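Local coordinates for protein Rubredoxin\:oxygen oxidoreductase (Desulfovibrio gigas, PDB 1E5D) that catalyses the four-electron reduction of dioxygen to two water molecules, using FMN and a diiron centre, at residues A[11-17]-A[33-39]; A[218-222]-A[232-236]. One frame throughout, in Å; residues are numbered along the deposited sequence.

How the contacts relate
Both contacts lie in the metallo-beta-lactamase-like part of the chain, which the flavodoxin-like part follows. Contact 1 comes first. It pairs strand 10-17 with strand 33-40 and closes the loop between them, which contains the short strands 22-23 and 27-28. Contact 2 follows much later. It closes the loop around the hairpin 221-224/230-231, joining the start of its first strand to the start of helix 233-248. The two are in series, neither nested nor crossed. They belong to the two different mixed sheets of this domain. The centres of contacts 1 and 2 are 19 Å apart. The nearest atoms of contacts 1 and 2 are about 5 Å apart, without touching. Residues 224 to 227, between the segments of contact 2, bond to strand 33-40 and link the sheets.

Contact 1 of 2, residues A[11-17]-A[33-39]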
loop_
_atom_site.group_PDB
_atom_site.type_symbol
_atom_site.label_atom_id
_atom_site.label_comp_id
_atom_site.label_asym_id
_atom_site.label_seq_id
_atom_site.Cartn_x
_atom_site.Cartn_y
_atom_site.Cartn_z
ATOM N N HIS A 11 1.179 37.900 -17.316
ATOM C CA HIS A 11 2.326 36.999 -17.428
ATOM C C HIS A 11 2.201 35.798 -16.496
ATOM O O HIS A 11 1.717 35.890 -15.371
ATOM C CB HIS A 11 3.636 37.724 -17.123
ATOM C CG HIS A 11 3.779 39.025 -17.852
ATOM N ND1 HIS A 11 4.643 39.189 -18.914
ATOM C CD2 HIS A 11 3.160 40.215 -17.666
ATOM C CE1 HIS A 11 4.553 40.430 -19.353
ATOM N NE2 HIS A 11 3.665 41.068 -18.612
ATOM N N LEU A 12 2.675 34.689 -17.033
ATOM C CA LEU A 12 2.825 33.422 -16.336
ATOM C C LEU A 12 4.138 33.429 -15.564
ATOM O O LEU A 12 5.217 33.523 -16.158
ATOM C CB LEU A 12 2.773 32.292 -17.352
ATOM C CG LEU A 12 3.012 30.842 -16.952
ATOM C CD1 LEU A 12 4.494 30.505 -17.034
ATOM C CD2 LEU A 12 2.474 30.534 -15.564
ATOM N N VAL A 13 4.071 33.326 -14.238
ATOM C CA VAL A 13 5.311 33.196 -13.471
ATOM C C VAL A 13 5.234 31.949 -12.596
ATOM O O VAL A 13 4.150 31.408 -12.362
ATOM C CB VAL A 13 5.593 34.421 -12.587
ATOM C CG1 VAL A 13 6.021 35.608 -13.435
ATOM C CG2 VAL A 13 4.368 34.787 -11.761
ATOM N N GLY A 14 6.378 31.486 -12.103
ATOM C CA GLY A 14 6.415 30.371 -11.172
ATOM C C GLY A 14 7.569 29.422 -11.392
ATOM O O GLY A 14 8.697 29.830 -11.661
ATOM N N ALA A 15 7.297 28.117 -11.291
ATOM C CA ALA A 15 8.377 27.152 -11.415
ATOM C C ALA A 15 7.924 25.858 -12.071
ATOM O O ALA A 15 6.853 25.329 -11.785
ATOM C CB ALA A 15 8.953 26.852 -10.038
ATOM N N ILE A 16 8.794 25.380 -12.946
ATOM C CA ILE A 16 8.676 24.071 -13.554
ATOM C C ILE A 16 9.351 23.042 -12.649
ATOM O O ILE A 16 10.536 23.159 -12.346
ATOM C CB ILE A 16 9.302 23.986 -14.953
ATOM C CG1 ILE A 16 8.991 25.173 -15.858
ATOM C CG2 ILE A 16 8.878 22.683 -15.610
ATOM C CD1 ILE A 16 8.551 24.806 -17.257
ATOM N N ASP A 17 8.573 22.054 -12.228
ATOM C CA ASP A 17 9.139 21.040 -11.333
ATOM C C ASP A 17 9.357 19.729 -12.078
ATOM O O ASP A 17 8.580 18.777 -11.983
ATOM C CB ASP A 17 8.211 20.898 -10.136
ATOM C CG ASP A 17 8.799 20.131 -8.976
ATOM O OD1 ASP A 17 9.717 19.325 -9.218
ATOM O OD2 ASP A 17 8.330 20.323 -7.834
ATOM N N THR A 33 5.623 18.429 -13.012
ATOM C CA THR A 33 4.498 19.336 -12.849
ATOM C C THR A 33 5.031 20.761 -12.851
ATOM O O THR A 33 6.227 21.035 -12.964
ATOM C CB THR A 33 3.725 19.024 -11.562
ATOM O OG1 THR A 33 2.592 19.890 -11.421
ATOM C CG2 THR A 33 4.598 19.293 -10.338
ATOM N N THR A 34 4.118 21.722 -12.738
ATOM C CA THR A 34 4.553 23.104 -12.634
ATOM C C THR A 34 3.756 23.781 -11.522
ATOM O O THR A 34 2.738 23.299 -11.033
ATOM C CB THR A 34 4.383 23.925 -13.926
ATOM O OG1 THR A 34 3.000 24.279 -14.113
ATOM C CG2 THR A 34 4.805 23.120 -15.142
ATOM N N TYR A 35 4.260 24.948 -11.145
ATOM C CA TYR A 35 3.514 25.782 -10.203
ATOM C C TYR A 35 3.323 27.129 -10.887
ATOM O O TYR A 35 4.302 27.850 -11.090
ATOM C CB TYR A 35 4.269 25.833 -8.876
ATOM C CG TYR A 35 4.382 24.434 -8.294
ATOM C CD1 TYR A 35 3.258 23.854 -7.715
ATOM C CD2 TYR A 35 5.564 23.711 -8.340
ATOM C CE1 TYR A 35 3.309 22.585 -7.182
ATOM C CE2 TYR A 35 5.626 22.438 -7.803
ATOM C CZ TYR A 35 4.502 21.887 -7.229
ATOM O OH TYR A 35 4.537 20.622 -6.687
ATOM N N ASN A 36 2.081 27.394 -11.252
ATOM C CA ASN A 36 1.690 28.529 -12.063
ATOM C C ASN A 36 1.053 29.627 -11.224
ATOM O O ASN A 36 0.111 29.410 -10.478
ATOM C CB ASN A 36 0.708 28.100 -13.160
ATOM C CG ASN A 36 1.304 27.061 -14.092
ATOM O OD1 ASN A 36 2.519 26.928 -14.191
ATOM N ND2 ASN A 36 0.442 26.321 -14.784
ATOM N N ALA A 37 1.602 30.820 -11.377
ATOM C CA ALA A 37 1.041 32.041 -10.820
ATOM C C ALA A 37 0.920 33.028 -11.980
ATOM O O ALA A 37 1.635 32.901 -12.980
ATOM C CB ALA A 37 1.876 32.589 -9.687
ATOM N N TYR A 38 -0.002 33.977 -11.848
ATOM C CA TYR A 38 -0.205 34.916 -12.950
ATOM C C TYR A 38 -0.143 36.352 -12.449
ATOM O O TYR A 38 -0.889 36.769 -11.564
ATOM C CB TYR A 38 -1.526 34.610 -13.669
ATOM C CG TYR A 38 -1.497 33.191 -14.211
ATOM C CD1 TYR A 38 -1.918 32.142 -13.402
ATOM C CD2 TYR A 38 -1.048 32.898 -15.488
ATOM C CE1 TYR A 38 -1.896 30.843 -13.865
ATOM C CE2 TYR A 38 -1.025 31.593 -15.960
ATOM C CZ TYR A 38 -1.450 30.573 -15.140
ATOM O OH TYR A 38 -1.446 29.267 -15.568
ATOM N N LEU A 39 0.789 37.074 -13.052
ATOM C CA LEU A 39 1.012 38.490 -12.835
ATOM C C LEU A 39 0.202 39.320 -13.828
ATOM O O LEU A 39 0.395 39.195 -15.040
ATOM C CB LEU A 39 2.501 38.800 -12.988
ATOM C CG LEU A 39 2.905 40.241 -12.686
ATOM C CD1 LEU A 39 2.634 40.555 -11.222
ATOM C CD2 LEU A 39 4.361 40.484 -13.049
#
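Residues 11-17 and 33-39 are neighbouring antiparallel strands in the first sheet of the metallo-beta-lactamase-like fold. The register pairs His11 with Leu39 and runs to Asp17 with Thr33. Eight backbone hydrogen bonds join them, two at each of four pairs. They include His11 N to Leu39 O (2.7 Å), Val13 N to Ala37 O (2.8 Å), Tyr35 N to Ala15 O (2.7 Å) and Asp17 N to Thr33 O (2.7 Å). The chain turns a corner at Gly14. The N-to-C directions of strands 11-13 and 15-17 make angles of 143° and 162° with that of 33-39, where 180° is antiparallel. At Gly14 a CB would clash with Tyr35 O, and phi/psi of 142/-138° would also jam it against the preceding carbonyl. Gly14 CA makes a CA-H...O contact with Tyr35 O at 3.3 Å.

One face carries His11, Val13, Ala15 and Asp17 with Leu39, Ala37, Tyr35 and Thr33. Val13 CG2 lies 3.9 Å from Ala37 CB. Asp17 OD2 is 3.4 Å from Tyr35 CE2, at the edge of the ring. The other face carries Leu12, Ile16, Thr34 and Tyr38. Leu12 CD2 packs 3.7 Å from Tyr38 CE2, and the Tyr38 hydroxyl bonds to Pro224 O. Thr34 OG1 donates to Asn36 OD1 at 2.7 Å.

The Tyr35 hydroxyl bonds to His24 NE2, and the Tyr35 side chain lies about 6 Å from the diiron cluster. The backbone pairing builds the sheet. Thr34 O, bonded to His226 ND1, and the Tyr35 ring, nearly perpendicular to that of His226, probably help to hold the second shell of the diiron site.

Contact 2 of 2, residues A[218-222]-A[232-236]; sequences APEFI and GADQC
A beta-hairpin leading into a helix brings these segments together in the second sheet of the metallo-beta-lactamase-like fold. The hairpin loop between them carries His226, which lines the diiron pocket. Residues 218-220 are loop: 218-219 are extended and Glu220 bends the chain. Strand 221-224 begins at Phe221. Gly232 follows strand 230-231 and is the N-cap of helix 233-248. Gly232 has phi/psi 109/139°, which would jam a CB against the preceding carbonyl. The closest CA pair is Glu220 and Ala233, at 4.3 Å.

Pro219 has phi/psi -71/152°. Pro219 O lies 3.5 Å from Ala233 CA in a CA-H...O contact, and 3.3 Å from Cys236 CB. Pro219 CB is 4.0 Å from Cys236 SG.

Glu220 has phi/psi -101/-22°. Glu220 O accepts a short 2.5 Å hydrogen bond from Gly232 N, the one hydrogen bond between the segments. The CA-to-CB bond of Glu220 points away from 232-236, and its OE2 forms a salt bridge with Lys159.

Phe221 has phi/psi -139/124°, back in strand geometry. Its CA-to-CB bond also points away, and its ring packs on Ile6 and Ile7 of strand 4-7, in the first sheet.

Ile222 is buried and has the m,t rotamer. Its CA-to-CB bond points toward the other segment. Ile222 CD1 reaches Cys236 CB at 3.7 Å.

Cys236 closes the first helical turn, with Cys236 N bonded to Gly232 O at 2.8 Å. Its m rotamer (chi1 -66°) brings the sulfur against the first segment's backbone: Cys236 SG lies 3.4 Å from each of Glu220 C, Phe221 N and Ile222 N.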
loop_
_atom_site.group_PDB
_atom_site.type_symbol
_atom_site.label_atom_id
_atom_site.label_comp_id
_atom_site.label_asym_id
_atom_site.label_seq_id
_atom_site.Cartn_x
_atom_site.Cartn_y
_atom_site.Cartn_z
ATOM N N ALA A 218 -16.737 32.169 -21.378
ATOM C CA ALA A 218 -16.270 31.516 -22.592
ATOM C C ALA A 218 -14.839 31.957 -22.903
ATOM O O ALA A 218 -14.592 32.866 -23.688
ATOM C CB ALA A 218 -17.171 31.805 -23.775
ATOM N N PRO A 219 -13.905 31.277 -22.253
ATOM C CA PRO A 219 -12.506 31.695 -22.237
ATOM C C PRO A 219 -11.782 31.521 -23.569
ATOM O O PRO A 219 -12.107 30.646 -24.366
ATOM C CB PRO A 219 -11.875 30.758 -21.196
ATOM C CG PRO A 219 -13.024 30.166 -20.446
ATOM C CD PRO A 219 -14.127 30.044 -21.467
ATOM N N GLU A 220 -10.789 32.378 -23.756
ATOM C CA GLU A 220 -9.809 32.305 -24.825
ATOM C C GLU A 220 -8.513 31.717 -24.261
ATOM O O GLU A 220 -7.690 31.166 -24.974
ATOM C CB GLU A 220 -9.551 33.672 -25.450
ATOM C CG GLU A 220 -9.880 33.728 -26.936
ATOM C CD GLU A 220 -10.985 34.708 -27.268
ATOM O OE1 GLU A 220 -10.669 35.895 -27.500
ATOM O OE2 GLU A 220 -12.169 34.311 -27.310
ATOM N N PHE A 221 -8.385 31.849 -22.951
ATOM C CA PHE A 221 -7.296 31.349 -22.153
ATOM C C PHE A 221 -7.765 30.747 -20.835
ATOM O O PHE A 221 -8.434 31.428 -20.047
ATOM C CB PHE A 221 -6.354 32.500 -21.802
ATOM C CG PHE A 221 -5.522 32.996 -22.965
ATOM C CD1 PHE A 221 -4.363 32.326 -23.314
ATOM C CD2 PHE A 221 -5.916 34.116 -23.678
ATOM C CE1 PHE A 221 -3.598 32.784 -24.371
ATOM C CE2 PHE A 221 -5.149 34.581 -24.731
ATOM C CZ PHE A 221 -3.990 33.910 -25.074
ATOM N N ILE A 222 -7.405 29.490 -20.575
ATOM C CA ILE A 222 -7.609 28.994 -19.214
ATOM C C ILE A 222 -6.247 28.786 -18.548
ATOM O O ILE A 222 -5.392 28.128 -19.123
ATOM C CB ILE A 222 -8.414 27.694 -19.128
ATOM C CG1 ILE A 222 -9.865 27.882 -19.565
ATOM C CG2 ILE A 222 -8.301 27.116 -17.722
ATOM C CD1 ILE A 222 -10.566 26.614 -19.997
ATOM N N GLY A 232 -6.589 29.705 -26.700
ATOM C CA GLY A 232 -7.537 29.674 -27.793
ATOM C C GLY A 232 -8.872 29.088 -27.377
ATOM O O GLY A 232 -8.935 28.104 -26.636
ATOM N N ALA A 233 -9.956 29.695 -27.857
ATOM C CA ALA A 233 -11.291 29.267 -27.461
ATOM C C ALA A 233 -11.506 27.795 -27.775
ATOM O O ALA A 233 -12.198 27.085 -27.040
ATOM C CB ALA A 233 -12.346 30.124 -28.141
ATOM N N ASP A 234 -10.908 27.304 -28.872
ATOM C CA ASP A 234 -11.148 25.883 -29.159
ATOM C C ASP A 234 -10.561 25.040 -28.030
ATOM O O ASP A 234 -11.217 24.166 -27.479
ATOM C CB ASP A 234 -10.593 25.493 -30.519
ATOM C CG ASP A 234 -9.100 25.695 -30.644
ATOM O OD1 ASP A 234 -8.640 26.759 -30.177
ATOM O OD2 ASP A 234 -8.409 24.801 -31.169
ATOM N N GLN A 235 -9.318 25.352 -27.684
ATOM C CA GLN A 235 -8.614 24.689 -26.601
ATOM C C GLN A 235 -9.400 24.800 -25.307
ATOM O O GLN A 235 -9.629 23.839 -24.575
ATOM C CB GLN A 235 -7.222 25.307 -26.466
ATOM C CG GLN A 235 -6.360 25.077 -27.703
ATOM C CD GLN A 235 -5.861 23.644 -27.759
ATOM O OE1 GLN A 235 -6.357 22.833 -28.536
ATOM N NE2 GLN A 235 -4.880 23.338 -26.920
ATOM N N CYS A 236 -9.847 26.022 -25.023
ATOM C CA CYS A 236 -10.614 26.186 -23.789
ATOM C C CYS A 236 -11.900 25.386 -23.835
ATOM O O CYS A 236 -12.416 24.946 -22.807
ATOM C CB CYS A 236 -10.868 27.681 -23.573
ATOM S SG CYS A 236 -9.306 28.555 -23.261
#